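Local coordinates for putative methylthioribose-1-phosphate isomerase (Archaeoglobus fulgidus, PDB 1T5O), which probably catalyses the interconversion of 5-methylthioribose 1-phosphate and 5-methylthioribulose 1-phosphate, an aldose-ketose isomerisation in the methionine pathway, at residues R172-V175 with E180-V183; W200-M203 with D208-L211. All blocks are in the same frame, centred on the assembly; numbering follows the deposited sequence.

Interaction 1 (R172-V175 with E180-V183); sequences RSAV and EIRV
In Ile-181 the CG1 branch stands anti to the carbonyl carbon (chi1 -58°), and in Val-175 CG1 is anti to the backbone N (chi1 167°), which leaves CG2 anti to the carbonyl carbon and facing Ile-181; these settings bring both groups between helix 167-176 and the chain entering strand 182-186. CG1 of Ile-181 lies 3.9 Å from CB of Ala-174, whose CB points toward the 180-183 segment. CG2 of Val-175 meets the branch point of the same isoleucine, 4.1 Å from CB of Ile-181, the two side chains crossing at a slant. One isoleucine thus spans two successive residues in the last turn of the helix. The chains draw nearest at the turn, with CA of Val-175 and CA of Glu-180 6.1 Å apart. This is the return from helix to strand in the beta-alpha-beta unit 149-152, 167-176, 182-186 of a Rossmann-like sheet. Ala-141 of helix 111-141 backs Ala-174, and Val-150 of the adjoining strand touches Ile-181. Glu-180 and Arg-182 direct their CB atoms away from the helix. No hydrogen bond or salt bridge crosses between the segments; they meet through aliphatic groups, so the contact rests on van der Waals packing and the exclusion of water.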
ATOM      1  N   ARG A 172     -17.669  -3.878 -17.632  1.00 21.42           N
ATOM      2  CA  ARG A 172     -17.857  -3.729 -19.085  1.00 22.19           C
ATOM      3  C   ARG A 172     -19.286  -4.047 -19.513  1.00 23.62           C
ATOM      4  O   ARG A 172     -19.847  -3.353 -20.364  1.00 24.43           O
ATOM      5  CB  ARG A 172     -16.877  -4.596 -19.896  1.00 22.29           C
ATOM      6  CG  ARG A 172     -15.433  -4.142 -19.761  1.00 23.62           C
ATOM      7  CD  ARG A 172     -14.482  -4.836 -20.743  1.00 22.53           C
ATOM      8  NE  ARG A 172     -13.169  -4.204 -20.654  1.00 22.38           N
ATOM      9  CZ  ARG A 172     -12.246  -4.503 -19.750  1.00 22.62           C
ATOM     10  NH1 ARG A 172     -12.475  -5.454 -18.848  1.00 23.26           N
ATOM     11  NH2 ARG A 172     -11.111  -3.813 -19.714  1.00 22.15           N
ATOM     12  N   SER A 173     -19.907  -5.067 -18.931  1.00 24.44           N
ATOM     13  CA  SER A 173     -21.276  -5.375 -19.337  1.00 23.87           C
ATOM     14  C   SER A 173     -22.253  -4.251 -18.979  1.00 25.78           C
ATOM     15  O   SER A 173     -23.181  -3.958 -19.757  1.00 24.40           O
ATOM     16  CB  SER A 173     -21.751  -6.690 -18.720  1.00 23.95           C
ATOM     17  OG  SER A 173     -20.975  -7.770 -19.225  1.00 25.91           O
ATOM     18  N   ALA A 174     -22.060  -3.612 -17.822  1.00 22.97           N
ATOM     19  CA  ALA A 174     -22.956  -2.531 -17.450  1.00 24.16           C
ATOM     20  C   ALA A 174     -22.745  -1.307 -18.344  1.00 25.31           C
ATOM     21  O   ALA A 174     -23.705  -0.611 -18.695  1.00 26.09           O
ATOM     22  CB  ALA A 174     -22.772  -2.153 -15.980  1.00 23.23           C
ATOM     23  N   VAL A 175     -21.495  -1.024 -18.686  1.00 25.66           N
ATOM     24  CA  VAL A 175     -21.193   0.114 -19.551  1.00 27.17           C
ATOM     25  C   VAL A 175     -21.858  -0.131 -20.915  1.00 29.61           C
ATOM     26  O   VAL A 175     -22.435   0.779 -21.499  1.00 28.98           O
ATOM     27  CB  VAL A 175     -19.655   0.299 -19.698  1.00 27.75           C
ATOM     28  CG1 VAL A 175     -19.313   1.279 -20.836  1.00 27.80           C
ATOM     29  CG2 VAL A 175     -19.087   0.834 -18.382  1.00 27.48           C
ATOM     30  N   GLU A 180     -23.777   4.590 -16.855  1.00 30.62           N
ATOM     31  CA  GLU A 180     -22.532   5.304 -16.662  1.00 31.48           C
ATOM     32  C   GLU A 180     -21.927   4.688 -15.397  1.00 29.14           C
ATOM     33  O   GLU A 180     -22.545   4.701 -14.332  1.00 28.61           O
ATOM     34  CB  GLU A 180     -22.803   6.807 -16.487  1.00 33.68           C
ATOM     35  CG  GLU A 180     -22.561   7.395 -15.100  1.00 42.90           C
ATOM     36  CD  GLU A 180     -21.211   8.085 -14.962  1.00 46.85           C
ATOM     37  OE1 GLU A 180     -20.838   8.869 -15.858  1.00 50.41           O
ATOM     38  OE2 GLU A 180     -20.523   7.857 -13.944  1.00 53.02           O
ATOM     39  N   ILE A 181     -20.751   4.098 -15.542  1.00 27.01           N
ATOM     40  CA  ILE A 181     -20.056   3.479 -14.423  1.00 26.22           C
ATOM     41  C   ILE A 181     -18.632   4.041 -14.367  1.00 24.86           C
ATOM     42  O   ILE A 181     -17.975   4.177 -15.393  1.00 26.97           O
ATOM     43  CB  ILE A 181     -19.966   1.901 -14.574  1.00 27.12           C
ATOM     44  CG1 ILE A 181     -21.365   1.279 -14.706  1.00 26.87           C
ATOM     45  CG2 ILE A 181     -19.243   1.287 -13.339  1.00 26.68           C
ATOM     46  CD1 ILE A 181     -22.235   1.466 -13.495  1.00 24.72           C
ATOM     47  N   ARG A 182     -18.167   4.377 -13.172  1.00 23.86           N
ATOM     48  CA  ARG A 182     -16.806   4.869 -12.983  1.00 24.34           C
ATOM     49  C   ARG A 182     -16.117   3.898 -12.015  1.00 23.13           C
ATOM     50  O   ARG A 182     -16.766   3.278 -11.168  1.00 22.72           O
ATOM     51  CB  ARG A 182     -16.811   6.264 -12.371  1.00 26.66           C
ATOM     52  CG  ARG A 182     -17.386   7.345 -13.273  1.00 33.36           C
ATOM     53  CD  ARG A 182     -17.195   8.698 -12.614  1.00 37.31           C
ATOM     54  NE  ARG A 182     -18.441   9.303 -12.175  1.00 45.44           N
ATOM     55  CZ  ARG A 182     -19.376   8.684 -11.459  1.00 49.34           C
ATOM     56  NH1 ARG A 182     -19.214   7.414 -11.094  1.00 52.26           N
ATOM     57  NH2 ARG A 182     -20.479   9.337 -11.103  1.00 51.07           N
ATOM     58  N   VAL A 183     -14.807   3.769 -12.127  1.00 21.11           N
ATOM     59  CA  VAL A 183     -14.093   2.829 -11.267  1.00 21.47           C
ATOM     60  C   VAL A 183     -13.029   3.492 -10.412  1.00 20.94           C
ATOM     61  O   VAL A 183     -12.364   4.430 -10.860  1.00 20.78           O
ATOM     62  CB  VAL A 183     -13.400   1.741 -12.136  1.00 19.17           C
ATOM     63  CG1 VAL A 183     -12.490   0.831 -11.280  1.00 15.92           C
ATOM     64  CG2 VAL A 183     -14.473   0.914 -12.870  1.00 20.48           C
TER

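Interaction 2 (W200-M203 with D208-L211); sequences WELM and DVTL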
ATOM      1  N   TRP A 200      -4.663   0.635 -16.939  1.00 22.49           N
ATOM      2  CA  TRP A 200      -4.371   0.571 -18.361  1.00 23.56           C
ATOM      3  C   TRP A 200      -5.555   0.041 -19.172  1.00 22.11           C
ATOM      4  O   TRP A 200      -6.055   0.715 -20.090  1.00 21.25           O
ATOM      5  CB  TRP A 200      -3.147  -0.314 -18.623  1.00 24.32           C
ATOM      6  CG  TRP A 200      -2.733  -0.277 -20.081  1.00 29.82           C
ATOM      7  CD1 TRP A 200      -1.940   0.673 -20.693  1.00 28.62           C
ATOM      8  CD2 TRP A 200      -3.208  -1.140 -21.134  1.00 29.22           C
ATOM      9  NE1 TRP A 200      -1.913   0.447 -22.052  1.00 30.82           N
ATOM     10  CE2 TRP A 200      -2.679  -0.652 -22.348  1.00 30.21           C
ATOM     11  CE3 TRP A 200      -4.036  -2.276 -21.159  1.00 32.53           C
ATOM     12  CZ2 TRP A 200      -2.949  -1.257 -23.588  1.00 32.24           C
ATOM     13  CZ3 TRP A 200      -4.310  -2.883 -22.400  1.00 33.19           C
ATOM     14  CH2 TRP A 200      -3.764  -2.366 -23.595  1.00 33.47           C
ATOM     15  N   GLU A 201      -6.030  -1.152 -18.832  1.00 21.03           N
ATOM     16  CA  GLU A 201      -7.134  -1.705 -19.609  1.00 22.26           C
ATOM     17  C   GLU A 201      -8.422  -0.897 -19.512  1.00 22.34           C
ATOM     18  O   GLU A 201      -9.207  -0.892 -20.461  1.00 23.07           O
ATOM     19  CB  GLU A 201      -7.391  -3.179 -19.259  1.00 22.43           C
ATOM     20  CG  GLU A 201      -7.921  -3.451 -17.842  1.00 21.64           C
ATOM     21  CD  GLU A 201      -8.329  -4.894 -17.686  1.00 18.61           C
ATOM     22  OE1 GLU A 201      -9.464  -5.246 -18.060  1.00 22.45           O
ATOM     23  OE2 GLU A 201      -7.497  -5.704 -17.224  1.00 23.50           O
ATOM     24  N   LEU A 202      -8.644  -0.184 -18.409  1.00 20.86           N
ATOM     25  CA  LEU A 202      -9.870   0.592 -18.325  1.00 21.16           C
ATOM     26  C   LEU A 202      -9.707   1.871 -19.156  1.00 21.41           C
ATOM     27  O   LEU A 202     -10.606   2.258 -19.910  1.00 21.03           O
ATOM     28  CB  LEU A 202     -10.213   0.925 -16.860  1.00 20.63           C
ATOM     29  CG  LEU A 202     -10.681  -0.285 -16.023  1.00 21.02           C
ATOM     30  CD1 LEU A 202     -10.847   0.105 -14.562  1.00 18.34           C
ATOM     31  CD2 LEU A 202     -11.976  -0.807 -16.580  1.00 20.00           C
ATOM     32  N   MET A 203      -8.566   2.535 -19.040  1.00 21.56           N
ATOM     33  CA  MET A 203      -8.394   3.749 -19.831  1.00 23.62           C
ATOM     34  C   MET A 203      -8.370   3.414 -21.323  1.00 25.13           C
ATOM     35  O   MET A 203      -8.853   4.187 -22.155  1.00 26.37           O
ATOM     36  CB  MET A 203      -7.099   4.466 -19.434  1.00 24.28           C
ATOM     37  CG  MET A 203      -7.194   5.122 -18.080  1.00 25.05           C
ATOM     38  SD  MET A 203      -5.646   5.777 -17.495  1.00 27.54           S
ATOM     39  CE  MET A 203      -5.398   7.159 -18.763  1.00 29.98           C
ATOM     40  N   ASP A 208     -13.986   5.356 -17.121  1.00 23.80           N
ATOM     41  CA  ASP A 208     -13.412   6.270 -16.119  1.00 26.36           C
ATOM     42  C   ASP A 208     -12.808   5.481 -14.955  1.00 24.90           C
ATOM     43  O   ASP A 208     -13.430   4.549 -14.436  1.00 24.64           O
ATOM     44  CB  ASP A 208     -14.465   7.219 -15.553  1.00 30.23           C
ATOM     45  CG  ASP A 208     -14.944   8.243 -16.567  1.00 38.56           C
ATOM     46  OD1 ASP A 208     -15.919   8.974 -16.261  1.00 42.10           O
ATOM     47  OD2 ASP A 208     -14.350   8.328 -17.665  1.00 40.17           O
ATOM     48  N   VAL A 209     -11.596   5.847 -14.575  1.00 24.37           N
ATOM     49  CA  VAL A 209     -10.905   5.199 -13.464  1.00 22.95           C
ATOM     50  C   VAL A 209     -10.033   6.211 -12.718  1.00 23.07           C
ATOM     51  O   VAL A 209      -9.368   7.070 -13.327  1.00 23.72           O
ATOM     52  CB  VAL A 209     -10.013   4.002 -13.943  1.00 22.84           C
ATOM     53  CG1 VAL A 209      -8.886   4.512 -14.864  1.00 21.42           C
ATOM     54  CG2 VAL A 209      -9.407   3.245 -12.702  1.00 22.03           C
ATOM     55  N   THR A 210     -10.072   6.119 -11.391  1.00 20.85           N
ATOM     56  CA  THR A 210      -9.262   6.957 -10.518  1.00 22.01           C
ATOM     57  C   THR A 210      -8.411   5.986  -9.679  1.00 21.92           C
ATOM     58  O   THR A 210      -8.926   5.008  -9.125  1.00 22.74           O
ATOM     59  CB  THR A 210     -10.149   7.834  -9.603  1.00 22.49           C
ATOM     60  OG1 THR A 210     -11.017   8.613 -10.424  1.00 23.88           O
ATOM     61  CG2 THR A 210      -9.301   8.783  -8.755  1.00 22.60           C
ATOM     62  N   LEU A 211      -7.119   6.277  -9.610  1.00 21.56           N
ATOM     63  CA  LEU A 211      -6.100   5.469  -8.924  1.00 20.31           C
ATOM     64  C   LEU A 211      -5.882   5.978  -7.514  1.00 19.44           C
ATOM     65  O   LEU A 211      -5.716   7.181  -7.303  1.00 18.40           O
ATOM     66  CB  LEU A 211      -4.774   5.601  -9.680  1.00 20.84           C
ATOM     67  CG  LEU A 211      -3.696   4.507  -9.791  1.00 24.67           C
ATOM     68  CD1 LEU A 211      -2.358   5.155  -9.862  1.00 19.57           C
ATOM     69  CD2 LEU A 211      -3.753   3.514  -8.669  1.00 20.28           C
TER
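Val-209 meets Leu-202 and Met-203 with a different methyl for each, and its close packing lies on the face of strand 208-212 turned to helix 193-204. CD1 of Leu-202 rests 3.9 Å from CG2 of Val-209 and 4.0 Å from CB of Val-209, the leucine running across the valine at about a right angle. CG1 of Val-209 sits between the backbone N and the carbonyl carbon (chi1 64°), which turns it to CG of Met-203 at 3.7 Å. Cys-199, one turn back along the helix, also touches Val-209, and Val-183 of the neighbouring strand touches Leu-202. Here the helix of the beta-alpha-beta unit 182-186, 193-204, 208-212 packs on the strand at one outer edge of this chain's part of the Rossmann-like sheet; in the dimer a strand of the second subunit pairs in parallel with Thr-210 and Leu-211, continuing the sheet. Met-203, though its CG belongs to the tight part, is as a residue only partly buried, and Pro-299 of the second subunit packs on it. Asp-208 forms the solvent side: exposed, it directs its CB away from the helix, although CA of Met-203 and CA of Asp-208 are 6.7 Å apart.

Interactions 1 and 2 lie in series along the chain, two successive helix-to-strand returns with centres about 11 Å apart. Their strands are neighbours in the sheet: N of Val-183 probably hydrogen-bonds to O of Asp-208 (2.8 Å), and CG2 of Val-209 packs against O of Val-183. The helices are tied by a salt bridge from NH2 of Arg-172 to OE1 of Glu-201 (2.7 Å); Asp-205 gives the same guanidinium a second charged partner. Interaction 1 lies away from the predicted catalytic and substrate-binding residues. Interaction 2 comes nearer: the side chain of Leu-202 is about 11 Å from that of Cys-154, the predicted transition-state stabiliser, and about 12 Å from that of Gln-193, a predicted substrate ligand.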